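Sqt1 (Chaetomium thermophilum, PDB 4ZOY) is a WD40-repeat chaperone of ribosome biogenesis that probably captures its ribosomal-protein client (Rpl10, also called uL16, in yeast) while it is being translated. Local coordinates at residues S333-P338 against V377-V382; A340-A345 against A391-T396; Y48-S53 against T77-I82. All coordinates share one frame; numbering follows the deposited sequence.

Contact 1 (S333-P338 against V377-V382)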
ATOM      1  N   SER A 333       5.176  -2.223  -7.255  1.00 12.84           N
ATOM      2  CA  SER A 333       4.988  -1.116  -6.338  1.00 13.30           C
ATOM      3  C   SER A 333       5.401   0.198  -6.998  1.00 14.34           C
ATOM      4  O   SER A 333       6.456   0.273  -7.621  1.00 14.23           O
ATOM      5  CB  SER A 333       5.786  -1.370  -5.046  1.00 14.28           C
ATOM      6  OG  SER A 333       5.589  -0.303  -4.138  1.00 15.46           O
ATOM      7  N   LEU A 334       4.553   1.218  -6.846  1.00 13.12           N
ATOM      8  CA  LEU A 334       4.741   2.547  -7.416  1.00 15.29           C
ATOM      9  C   LEU A 334       4.510   3.580  -6.332  1.00 14.03           C
ATOM     10  O   LEU A 334       3.547   3.458  -5.570  1.00 16.15           O
ATOM     11  CB  LEU A 334       3.746   2.820  -8.555  1.00 17.39           C
ATOM     12  CG  LEU A 334       4.000   2.196  -9.919  1.00 18.09           C
ATOM     13  CD1 LEU A 334       2.732   2.297 -10.777  1.00 17.90           C
ATOM     14  CD2 LEU A 334       5.155   2.919 -10.563  1.00 17.27           C
ATOM     15  N   ALA A 335       5.357   4.599  -6.278  1.00 14.11           N
ATOM     16  CA  ALA A 335       5.128   5.704  -5.348  1.00 13.70           C
ATOM     17  C   ALA A 335       5.632   7.014  -5.899  1.00 14.00           C
ATOM     18  O   ALA A 335       6.771   7.117  -6.363  1.00 14.00           O
ATOM     19  CB  ALA A 335       5.790   5.413  -4.015  1.00 15.56           C
ATOM     20  N   PHE A 336       4.766   8.022  -5.872  1.00 14.96           N
ATOM     21  CA  PHE A 336       5.193   9.394  -6.096  1.00 14.24           C
ATOM     22  C   PHE A 336       5.754   9.982  -4.810  1.00 14.79           C
ATOM     23  O   PHE A 336       5.184   9.788  -3.730  1.00 16.48           O
ATOM     24  CB  PHE A 336       4.025  10.267  -6.569  1.00 15.36           C
ATOM     25  CG  PHE A 336       3.602  10.022  -7.994  1.00 12.85           C
ATOM     26  CD1 PHE A 336       4.184  10.731  -9.036  1.00 13.15           C
ATOM     27  CD2 PHE A 336       2.610   9.104  -8.282  1.00 12.57           C
ATOM     28  CE1 PHE A 336       3.780  10.519 -10.353  1.00 13.58           C
ATOM     29  CE2 PHE A 336       2.200   8.886  -9.593  1.00 15.11           C
ATOM     30  CZ  PHE A 336       2.784   9.602 -10.626  1.00 14.97           C
ATOM     31  N   SER A 337       6.857  10.706  -4.916  1.00 13.13           N
ATOM     32  CA  SER A 337       7.344  11.457  -3.775  1.00 14.66           C
ATOM     33  C   SER A 337       6.327  12.516  -3.390  1.00 16.64           C
ATOM     34  O   SER A 337       5.763  13.175  -4.263  1.00 16.71           O
ATOM     35  CB  SER A 337       8.685  12.108  -4.087  1.00 16.98           C
ATOM     36  OG  SER A 337       9.063  13.005  -3.052  1.00 16.69           O
ATOM     37  N   PRO A 338       6.107  12.702  -2.084  1.00 16.60           N
ATOM     38  CA  PRO A 338       5.146  13.714  -1.645  1.00 18.03           C
ATOM     39  C   PRO A 338       5.621  15.137  -1.926  1.00 21.25           C
ATOM     40  O   PRO A 338       4.768  16.024  -1.985  1.00 21.73           O
ATOM     41  CB  PRO A 338       5.036  13.462  -0.134  1.00 19.72           C
ATOM     42  CG  PRO A 338       6.333  12.831   0.239  1.00 22.85           C
ATOM     43  CD  PRO A 338       6.709  11.978  -0.953  1.00 17.96           C
ATOM     44  N   VAL A 377       9.011  -5.759  -3.232  1.00 13.85           N
ATOM     45  CA  VAL A 377       7.613  -5.927  -2.881  1.00 13.66           C
ATOM     46  C   VAL A 377       6.906  -4.588  -2.656  1.00 13.89           C
ATOM     47  O   VAL A 377       5.744  -4.395  -3.059  1.00 15.01           O
ATOM     48  CB  VAL A 377       7.498  -6.814  -1.629  1.00 15.08           C
ATOM     49  CG1 VAL A 377       6.079  -6.832  -1.087  1.00 17.50           C
ATOM     50  CG2 VAL A 377       7.984  -8.241  -1.959  1.00 15.53           C
ATOM     51  N   LYS A 378       7.601  -3.663  -2.003  1.00 13.34           N
ATOM     52  CA  LYS A 378       7.018  -2.376  -1.659  1.00 12.87           C
ATOM     53  C   LYS A 378       8.070  -1.298  -1.618  1.00 12.54           C
ATOM     54  O   LYS A 378       9.162  -1.516  -1.101  1.00 13.60           O
ATOM     55  CB  LYS A 378       6.313  -2.466  -0.298  1.00 13.29           C
ATOM     56  CG  LYS A 378       5.703  -1.144   0.169  1.00 14.50           C
ATOM     57  CD  LYS A 378       4.928  -1.321   1.467  1.00 16.49           C
ATOM     58  CE  LYS A 378       4.483   0.020   2.035  1.00 18.43           C
ATOM     59  NZ  LYS A 378       3.450  -0.145   3.099  1.00 19.43           N
ATOM     60  N   VAL A 379       7.729  -0.134  -2.161  1.00 12.48           N
ATOM     61  CA  VAL A 379       8.517   1.078  -1.977  1.00 13.43           C
ATOM     62  C   VAL A 379       7.598   2.153  -1.421  1.00 12.84           C
ATOM     63  O   VAL A 379       6.407   2.232  -1.778  1.00 14.02           O
ATOM     64  CB  VAL A 379       9.182   1.570  -3.283  1.00 14.44           C
ATOM     65  CG1 VAL A 379      10.098   0.507  -3.859  1.00 14.49           C
ATOM     66  CG2 VAL A 379       8.134   2.012  -4.340  1.00 15.36           C
ATOM     67  N   GLU A 380       8.137   2.980  -0.533  1.00 12.42           N
ATOM     68  CA  GLU A 380       7.323   4.020   0.112  1.00 12.69           C
ATOM     69  C   GLU A 380       8.205   5.147   0.612  1.00 12.96           C
ATOM     70  O   GLU A 380       9.195   4.899   1.315  1.00 13.37           O
ATOM     71  CB  GLU A 380       6.506   3.436   1.267  1.00 13.12           C
ATOM     72  CG  GLU A 380       5.558   4.450   1.910  1.00 14.29           C
ATOM     73  CD  GLU A 380       4.882   3.886   3.139  1.00 19.52           C
ATOM     74  OE1 GLU A 380       3.860   3.169   3.000  1.00 20.98           O
ATOM     75  OE2 GLU A 380       5.374   4.152   4.248  1.00 18.01           O
ATOM     76  N   PHE A 381       7.862   6.385   0.250  1.00 11.90           N
ATOM     77  CA  PHE A 381       8.640   7.534   0.702  1.00 11.91           C
ATOM     78  C   PHE A 381       8.390   7.840   2.159  1.00 12.64           C
ATOM     79  O   PHE A 381       7.263   7.728   2.652  1.00 15.40           O
ATOM     80  CB  PHE A 381       8.313   8.773  -0.136  1.00 15.13           C
ATOM     81  CG  PHE A 381       8.917   8.746  -1.498  1.00 14.15           C
ATOM     82  CD1 PHE A 381      10.184   9.259  -1.717  1.00 16.04           C
ATOM     83  CD2 PHE A 381       8.223   8.198  -2.569  1.00 13.88           C
ATOM     84  CE1 PHE A 381      10.761   9.231  -2.989  1.00 18.36           C
ATOM     85  CE2 PHE A 381       8.791   8.164  -3.836  1.00 13.59           C
ATOM     86  CZ  PHE A 381      10.058   8.677  -4.048  1.00 15.67           C
ATOM     87  N   VAL A 382       9.458   8.231   2.847  1.00 14.24           N
ATOM     88  CA  VAL A 382       9.341   8.764   4.200  1.00 15.46           C
ATOM     89  C   VAL A 382       8.665  10.137   4.128  1.00 14.54           C
ATOM     90  O   VAL A 382       9.126  11.026   3.412  1.00 16.99           O
ATOM     91  CB  VAL A 382      10.716   8.889   4.883  1.00 13.95           C
ATOM     92  CG1 VAL A 382      10.556   9.447   6.296  1.00 15.40           C
ATOM     93  CG2 VAL A 382      11.422   7.540   4.907  1.00 16.10           C
TER
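Ser333, Ala335 and Ser337 meet Val379 and Phe381 where the innermost strands of two neighbouring propeller blades run side by side around the central channel. The strands 333-336 and 377-381 are nearly parallel, 6° apart, with their axes 6.0 Å from each other at the closest point. They belong to different sheets, so the contact is mainly one of side chains.

One hydrogen bond links the two strands. Val379 N donates to Ser333 OG over 2.9 Å, and the bond is fairly straight at 164°. OG stands anti to its own backbone N (chi1 -179°), which carries it across to Val379 N. The same OG also touches Val379 CG2.

Further along, the Phe381 ring fits against the turn that follows strand 331-336. Ser337 CB lies over one face in a CH-pi contact, 3.7 Å from the ring centroid. Ala335 O approaches the edge near the ring plane, 3.4 Å from Phe381 CE2. Ala335 CB adds an apolar contact to Phe381 CD2 at 4.0 Å. Pro338 CD closes the end of the contact, 3.7 Å from Phe381 CB. Ser337 OG bonds instead to the turn at Gly392.

On the face of strand 376-381 turned to the next blade, Lys378 NZ forms a long salt bridge with Glu380 OE1, weak as a hydrogen bond, and bonds to Phe460 O. Behind the contact lie the second strands of both blades: Phe381 packs on Ile342 of strand 342-347 and on Leu395 of strand 394-399. Leu334 and Phe336 turn the other way, onto strand 252-257 of the preceding blade.

Contact 2 (A340-A345 against A391-T396)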
ATOM      1  N   ALA A 340       9.129  15.841  -3.783  1.00 16.92           N
ATOM      2  CA  ALA A 340      10.145  15.954  -4.823  1.00 16.52           C
ATOM      3  C   ALA A 340       9.516  15.478  -6.125  1.00 15.79           C
ATOM      4  O   ALA A 340       8.588  14.674  -6.102  1.00 17.40           O
ATOM      5  CB  ALA A 340      11.381  15.132  -4.475  1.00 19.10           C
ATOM      6  N   PRO A 341      10.003  15.987  -7.268  1.00 17.48           N
ATOM      7  CA  PRO A 341       9.355  15.655  -8.541  1.00 16.16           C
ATOM      8  C   PRO A 341       9.853  14.329  -9.093  1.00 15.43           C
ATOM      9  O   PRO A 341      10.480  14.275 -10.155  1.00 16.99           O
ATOM     10  CB  PRO A 341       9.751  16.823  -9.439  1.00 17.75           C
ATOM     11  CG  PRO A 341      11.087  17.235  -8.927  1.00 19.52           C
ATOM     12  CD  PRO A 341      11.024  17.038  -7.426  1.00 19.17           C
ATOM     13  N   ILE A 342       9.599  13.265  -8.343  1.00 14.22           N
ATOM     14  CA  ILE A 342      10.055  11.945  -8.760  1.00 14.39           C
ATOM     15  C   ILE A 342       9.013  10.869  -8.506  1.00 14.44           C
ATOM     16  O   ILE A 342       8.149  10.994  -7.626  1.00 14.14           O
ATOM     17  CB  ILE A 342      11.379  11.523  -8.057  1.00 15.29           C
ATOM     18  CG1 ILE A 342      11.209  11.511  -6.533  1.00 17.21           C
ATOM     19  CG2 ILE A 342      12.551  12.438  -8.475  1.00 16.41           C
ATOM     20  CD1 ILE A 342      12.462  11.055  -5.788  1.00 17.24           C
ATOM     21  N   LEU A 343       9.112   9.804  -9.300  1.00 12.90           N
ATOM     22  CA  LEU A 343       8.295   8.610  -9.180  1.00 13.72           C
ATOM     23  C   LEU A 343       9.229   7.421  -9.047  1.00 12.98           C
ATOM     24  O   LEU A 343      10.168   7.291  -9.839  1.00 13.99           O
ATOM     25  CB  LEU A 343       7.405   8.441 -10.415  1.00 14.29           C
ATOM     26  CG  LEU A 343       6.673   7.107 -10.582  1.00 14.68           C
ATOM     27  CD1 LEU A 343       5.540   6.954  -9.559  1.00 14.98           C
ATOM     28  CD2 LEU A 343       6.155   6.939 -12.020  1.00 16.34           C
ATOM     29  N   ALA A 344       8.989   6.570  -8.047  1.00 13.65           N
ATOM     30  CA  ALA A 344       9.770   5.345  -7.842  1.00 12.63           C
ATOM     31  C   ALA A 344       8.953   4.109  -8.171  1.00 12.73           C
ATOM     32  O   ALA A 344       7.767   4.024  -7.845  1.00 13.79           O
ATOM     33  CB  ALA A 344      10.267   5.269  -6.397  1.00 15.18           C
ATOM     34  N   ALA A 345       9.596   3.125  -8.797  1.00 13.25           N
ATOM     35  CA  ALA A 345       8.940   1.891  -9.206  1.00 12.97           C
ATOM     36  C   ALA A 345       9.770   0.682  -8.779  1.00 13.63           C
ATOM     37  O   ALA A 345      10.964   0.619  -9.075  1.00 15.79           O
ATOM     38  CB  ALA A 345       8.736   1.879 -10.713  1.00 14.08           C
ATOM     39  N   ALA A 391      13.333  15.924   2.841  1.00 21.64           N
ATOM     40  CA  ALA A 391      11.927  15.721   2.537  1.00 21.69           C
ATOM     41  C   ALA A 391      11.722  15.383   1.066  1.00 23.18           C
ATOM     42  O   ALA A 391      12.190  16.095   0.177  1.00 27.89           O
ATOM     43  CB  ALA A 391      11.129  16.963   2.904  1.00 26.23           C
ATOM     44  N   GLY A 392      11.025  14.279   0.834  1.00 18.34           N
ATOM     45  CA  GLY A 392      10.703  13.833  -0.513  1.00 18.02           C
ATOM     46  C   GLY A 392      11.761  12.977  -1.190  1.00 16.38           C
ATOM     47  O   GLY A 392      11.506  12.423  -2.251  1.00 17.87           O
ATOM     48  N   TRP A 393      12.933  12.846  -0.585  1.00 16.51           N
ATOM     49  CA  TRP A 393      14.060  12.184  -1.268  1.00 13.60           C
ATOM     50  C   TRP A 393      14.443  10.832  -0.682  1.00 15.22           C
ATOM     51  O   TRP A 393      15.308  10.153  -1.226  1.00 16.71           O
ATOM     52  CB  TRP A 393      15.292  13.102  -1.257  1.00 15.25           C
ATOM     53  CG  TRP A 393      15.072  14.324  -2.056  1.00 18.77           C
ATOM     54  CD1 TRP A 393      14.825  15.575  -1.575  1.00 19.37           C
ATOM     55  CD2 TRP A 393      15.052  14.425  -3.484  1.00 16.51           C
ATOM     56  NE1 TRP A 393      14.667  16.458  -2.619  1.00 23.02           N
ATOM     57  CE2 TRP A 393      14.800  15.778  -3.800  1.00 23.83           C
ATOM     58  CE3 TRP A 393      15.231  13.513  -4.526  1.00 20.67           C
ATOM     59  CZ2 TRP A 393      14.717  16.237  -5.116  1.00 24.19           C
ATOM     60  CZ3 TRP A 393      15.148  13.967  -5.829  1.00 21.96           C
ATOM     61  CH2 TRP A 393      14.891  15.321  -6.112  1.00 20.25           C
ATOM     62  N   LEU A 394      13.797  10.453   0.414  1.00 13.93           N
ATOM     63  CA  LEU A 394      14.130   9.219   1.115  1.00 14.16           C
ATOM     64  C   LEU A 394      13.061   8.153   0.877  1.00 13.89           C
ATOM     65  O   LEU A 394      11.878   8.357   1.168  1.00 14.70           O
ATOM     66  CB  LEU A 394      14.299   9.495   2.610  1.00 16.62           C
ATOM     67  CG  LEU A 394      15.611  10.198   2.985  1.00 20.28           C
ATOM     68  CD1 LEU A 394      15.567  10.664   4.429  1.00 23.50           C
ATOM     69  CD2 LEU A 394      16.808   9.284   2.743  1.00 22.81           C
ATOM     70  N   LEU A 395      13.506   7.019   0.356  1.00 14.05           N
ATOM     71  CA  LEU A 395      12.622   5.926  -0.043  1.00 14.08           C
ATOM     72  C   LEU A 395      12.964   4.672   0.733  1.00 14.32           C
ATOM     73  O   LEU A 395      14.129   4.257   0.773  1.00 17.54           O
ATOM     74  CB  LEU A 395      12.754   5.656  -1.545  1.00 14.19           C
ATOM     75  CG  LEU A 395      11.789   4.605  -2.107  1.00 15.09           C
ATOM     76  CD1 LEU A 395      10.450   5.255  -2.410  1.00 15.85           C
ATOM     77  CD2 LEU A 395      12.367   3.949  -3.353  1.00 14.78           C
ATOM     78  N   THR A 396      11.953   4.066   1.338  1.00 12.68           N
ATOM     79  CA  THR A 396      12.126   2.768   1.997  1.00 12.85           C
ATOM     80  C   THR A 396      11.589   1.667   1.104  1.00 14.06           C
ATOM     81  O   THR A 396      10.523   1.813   0.500  1.00 14.29           O
ATOM     82  CB  THR A 396      11.407   2.744   3.336  1.00 12.24           C
ATOM     83  OG1 THR A 396      11.845   3.863   4.104  1.00 13.44           O
ATOM     84  CG2 THR A 396      11.729   1.461   4.125  1.00 13.26           C
TER
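Ala340 and Trp393 make the principal aromatic contact between the second strands of two adjacent blades, near the turns that lead into those strands. The methyl CB of Ala340 lies over one face of the indole, on its six-membered ring. It is 3.6 Å from that ring's centroid and 16° off the normal, which fits a CH-pi contact. Its nearest ring atom is Trp393 CE2, at 3.5 Å. The indole reaches Ala340 although CB of Trp393 does not point straight across.

Apolar contacts extend the packing inward. Ile342 crosses the indole obliquely, with CD1 3.9 Å from Trp393 CE3. Its CG1 takes the crowded position between the backbone N and the carbonyl carbon (chi1 59°), while CG2 lies near Trp393 CZ3. Deeper still, Ala344 CB meets both methyls of Leu395, with CD2 at 3.9 Å. Pro341 makes a looser contact at the outer end.

Backbone fit matters where the turns meet. Gly392 has a positive phi of 86°, and its CA comes within 4.8 Å of Ala340 CA. There is no room for a side chain between Gly392 and Ala340 N. Ala340 CB also rests 3.5 Å from Gly392 O, a carbonyl that receives the hydroxyl of Ser337. That hydroxyl also takes the N-H of Ala340, so one serine joins the two turns. Pro341 is the centre of an inverse gamma turn, in which Ile342 N makes a weak bond to Ala340 O.

Strands 331-336 and 376-381 border the contact on the inner side, where Phe381 packs on Ala344 and Val379 on Leu395. Strand 352-356 lies on the outer side, with Val354 against Ile342 and Ile352 against Leu395.

Contact 3 (Y48-S53 against T77-I82)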
ATOM      1  N   TYR A  48      -3.376  -9.745  14.716  1.00 17.23           N
ATOM      2  CA  TYR A  48      -3.015  -9.264  16.034  1.00 18.35           C
ATOM      3  C   TYR A  48      -2.880  -7.755  16.029  1.00 21.92           C
ATOM      4  O   TYR A  48      -2.564  -7.158  14.994  1.00 21.89           O
ATOM      5  CB  TYR A  48      -1.702  -9.891  16.503  1.00 19.12           C
ATOM      6  CG  TYR A  48      -1.770 -11.374  16.757  1.00 18.60           C
ATOM      7  CD1 TYR A  48      -2.251 -11.863  17.968  1.00 22.03           C
ATOM      8  CD2 TYR A  48      -1.347 -12.282  15.798  1.00 19.10           C
ATOM      9  CE1 TYR A  48      -2.312 -13.228  18.210  1.00 22.39           C
ATOM     10  CE2 TYR A  48      -1.401 -13.653  16.029  1.00 23.44           C
ATOM     11  CZ  TYR A  48      -1.885 -14.112  17.239  1.00 22.63           C
ATOM     12  OH  TYR A  48      -1.943 -15.467  17.480  1.00 24.28           O
ATOM     13  N   VAL A  49      -3.121  -7.131  17.174  1.00 18.86           N
ATOM     14  CA  VAL A  49      -2.747  -5.741  17.344  1.00 19.59           C
ATOM     15  C   VAL A  49      -1.599  -5.678  18.333  1.00 24.04           C
ATOM     16  O   VAL A  49      -1.644  -6.312  19.392  1.00 22.72           O
ATOM     17  CB  VAL A  49      -3.912  -4.867  17.832  1.00 22.75           C
ATOM     18  CG1 VAL A  49      -3.459  -3.415  17.939  1.00 24.61           C
ATOM     19  CG2 VAL A  49      -5.096  -5.000  16.884  1.00 23.46           C
ATOM     20  N   LEU A  50      -0.568  -4.924  17.978  1.00 21.30           N
ATOM     21  CA  LEU A  50       0.632  -4.813  18.790  1.00 18.71           C
ATOM     22  C   LEU A  50       0.827  -3.388  19.260  1.00 23.89           C
ATOM     23  O   LEU A  50       0.369  -2.449  18.605  1.00 23.00           O
ATOM     24  CB  LEU A  50       1.859  -5.258  18.000  1.00 19.22           C
ATOM     25  CG  LEU A  50       1.763  -6.604  17.289  1.00 18.63           C
ATOM     26  CD1 LEU A  50       2.937  -6.810  16.364  1.00 21.02           C
ATOM     27  CD2 LEU A  50       1.701  -7.738  18.305  1.00 21.36           C
ATOM     28  N   ASP A  51       1.501  -3.239  20.399  1.00 21.84           N
ATOM     29  CA  ASP A  51       1.948  -1.946  20.899  1.00 23.15           C
ATOM     30  C   ASP A  51       3.472  -1.934  20.892  1.00 28.03           C
ATOM     31  O   ASP A  51       4.113  -2.518  21.769  1.00 26.54           O
ATOM     32  CB  ASP A  51       1.407  -1.684  22.309  1.00 25.73           C
ATOM     33  CG  ASP A  51       1.692  -0.274  22.794  1.00 34.11           C
ATOM     34  OD1 ASP A  51       2.584   0.391  22.232  1.00 29.81           O
ATOM     35  OD2 ASP A  51       1.020   0.168  23.749  1.00 40.97           O
ATOM     36  N   ILE A  52       4.040  -1.256  19.903  1.00 21.79           N
ATOM     37  CA  ILE A  52       5.471  -1.303  19.620  1.00 25.82           C
ATOM     38  C   ILE A  52       6.266  -0.414  20.602  1.00 28.10           C
ATOM     39  O   ILE A  52       7.492  -0.497  20.692  1.00 32.07           O
ATOM     40  CB  ILE A  52       5.714  -0.914  18.116  1.00 32.85           C
ATOM     41  CG1 ILE A  52       5.687  -2.165  17.230  1.00 37.97           C
ATOM     42  CG2 ILE A  52       7.037  -0.201  17.877  1.00 43.62           C
ATOM     43  CD1 ILE A  52       4.404  -2.926  17.249  1.00 35.93           C
ATOM     44  N   SER A  53       5.564   0.393  21.389  1.00 28.52           N
ATOM     45  CA  SER A  53       6.241   1.244  22.366  1.00 34.54           C
ATOM     46  C   SER A  53       6.942   0.403  23.438  1.00 37.35           C
ATOM     47  O   SER A  53       7.813   0.891  24.152  1.00 36.97           O
ATOM     48  CB  SER A  53       5.256   2.214  23.015  1.00 31.24           C
ATOM     49  OG  SER A  53       4.367   1.536  23.880  1.00 33.73           O
ATOM     50  N   THR A  77      11.862  -7.425  24.230  1.00 50.05           N
ATOM     51  CA  THR A  77      12.199  -7.684  22.837  1.00 31.44           C
ATOM     52  C   THR A  77      11.125  -8.548  22.155  1.00 26.39           C
ATOM     53  O   THR A  77      10.807  -8.325  20.999  1.00 23.32           O
ATOM     54  CB  THR A  77      13.602  -8.342  22.713  1.00 38.93           C
ATOM     55  OG1 THR A  77      13.984  -8.432  21.336  1.00 45.66           O
ATOM     56  CG2 THR A  77      13.640  -9.725  23.353  1.00 38.83           C
ATOM     57  N   SER A  78      10.543  -9.508  22.873  1.00 26.49           N
ATOM     58  CA  SER A  78       9.422 -10.277  22.342  1.00 25.31           C
ATOM     59  C   SER A  78       8.113  -9.551  22.652  1.00 25.25           C
ATOM     60  O   SER A  78       7.805  -9.302  23.815  1.00 30.63           O
ATOM     61  CB  SER A  78       9.417 -11.695  22.931  1.00 25.07           C
ATOM     62  OG  SER A  78       8.319 -12.446  22.454  1.00 30.83           O
ATOM     63  N   LEU A  79       7.346  -9.196  21.620  1.00 20.71           N
ATOM     64  CA  LEU A  79       6.138  -8.394  21.820  1.00 21.97           C
ATOM     65  C   LEU A  79       4.927  -9.236  22.180  1.00 18.49           C
ATOM     66  O   LEU A  79       4.760 -10.334  21.667  1.00 23.27           O
ATOM     67  CB  LEU A  79       5.820  -7.583  20.564  1.00 23.50           C
ATOM     68  CG  LEU A  79       6.871  -6.555  20.159  1.00 20.61           C
ATOM     69  CD1 LEU A  79       6.555  -6.030  18.761  1.00 25.84           C
ATOM     70  CD2 LEU A  79       6.930  -5.420  21.170  1.00 24.89           C
ATOM     71  N   ASN A  80       4.074  -8.699  23.043  1.00 23.19           N
ATOM     72  CA  ASN A  80       2.824  -9.363  23.384  1.00 27.90           C
ATOM     73  C   ASN A  80       1.628  -8.593  22.843  1.00 24.02           C
ATOM     74  O   ASN A  80       1.507  -7.392  23.070  1.00 27.92           O
ATOM     75  CB  ASN A  80       2.703  -9.537  24.901  1.00 31.45           C
ATOM     76  CG  ASN A  80       3.848 -10.343  25.483  1.00 33.77           C
ATOM     77  OD1 ASN A  80       3.976 -11.537  25.217  1.00 39.04           O
ATOM     78  ND2 ASN A  80       4.686  -9.694  26.281  1.00 38.11           N
ATOM     79  N   PRO A  81       0.738  -9.286  22.121  1.00 24.54           N
ATOM     80  CA  PRO A  81      -0.394  -8.589  21.498  1.00 23.97           C
ATOM     81  C   PRO A  81      -1.350  -7.977  22.507  1.00 30.15           C
ATOM     82  O   PRO A  81      -1.516  -8.494  23.615  1.00 27.50           O
ATOM     83  CB  PRO A  81      -1.101  -9.690  20.704  1.00 21.61           C
ATOM     84  CG  PRO A  81      -0.098 -10.773  20.548  1.00 29.79           C
ATOM     85  CD  PRO A  81       0.766 -10.714  21.773  1.00 24.13           C
ATOM     86  N   ILE A  82      -1.979  -6.875  22.123  1.00 25.68           N
ATOM     87  CA  ILE A  82      -3.005  -6.273  22.964  1.00 22.81           C
ATOM     88  C   ILE A  82      -4.407  -6.618  22.470  1.00 25.21           C
ATOM     89  O   ILE A  82      -5.398  -6.321  23.137  1.00 28.89           O
ATOM     90  CB  ILE A  82      -2.844  -4.748  23.043  1.00 23.65           C
ATOM     91  CG1 ILE A  82      -3.126  -4.105  21.685  1.00 25.77           C
ATOM     92  CG2 ILE A  82      -1.448  -4.381  23.547  1.00 23.87           C
ATOM     93  CD1 ILE A  82      -2.948  -2.616  21.694  1.00 26.61           C
TER
HETATM   94  O   HOH W   1       2.762  -5.411  21.665  1.00 25.88           O
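Ile82 N donates to Val49 O over 2.8 Å, joining the incoming loop 77-82 to the edge of strand 45-51. Beside this bond, Ile82 slants over Val49, with its CG1 3.8 Å from Val49 CG1. CG1 of Ile82 is placed between the backbone N and the carbonyl carbon (chi1 67°), which brings it to the valine. Ile82 CG2 lies near Asp51 CB.

Pro81 lies between two side chains of the strand. Its CG touches Tyr48 CD1 at 3.5 Å, and the proline ring and tyrosine run side by side in the same direction. Leu50 CD2 reaches Pro81 CA. Leu79 points toward the strand, and its CD1 meets Ile52 CD1 at 4.1 Å.

A water bridges the backbones between these apolar groups. It accepts from Asp51 N at 2.8 Å and donates to Asn80 O at 2.7 Å. The water thus takes the place of a direct bond where the loop stands off from the strand.

In the fold, strand 45-51 is the third of a four-stranded blade. The loop follows an unmodelled part of the chain, residues 56-76, and leads into strand 83-85, the outermost strand of that blade.

Asp51 shapes the end of its strand through an Asx turn. Its OD1 accepts from Ser53 N at 3.1 Å and from Ser53 OG at 2.7 Å, both arriving from the same face of the carboxylate. Asn29 ND2 is a further partner of OD1.

Tyr48 is packed edge-to-face with Phe11 and with His14. Phe11, on strand 9-11, also touches Leu50 and Pro81. Leu79 and Ile52 continue onto Val480 of strand 478-482, whereas Val49 and Ile82 pack on Phe130 of strand 129-136 in the following blade.

How the contacts relate
Contact 3 comes first along the chain and closes before the other two open. Contacts 1 and 2 are interleaved: 333-338, 340-345, 377-382, 391-396. They touch, with centres about 7 Å apart, and share the same two four-stranded sheets. Contact 1 joins the first strands of these blades and contact 2 the second strands, so together they form one interface running outward from the channel. Contact 3 lies within a different blade, toward the outer rim, with its centre about 26 Å from contact 1 and 30 Å from contact 2. Contacts 1 and 2 thus join neighbouring blades, whereas contact 3 ties a loop to a strand within one blade.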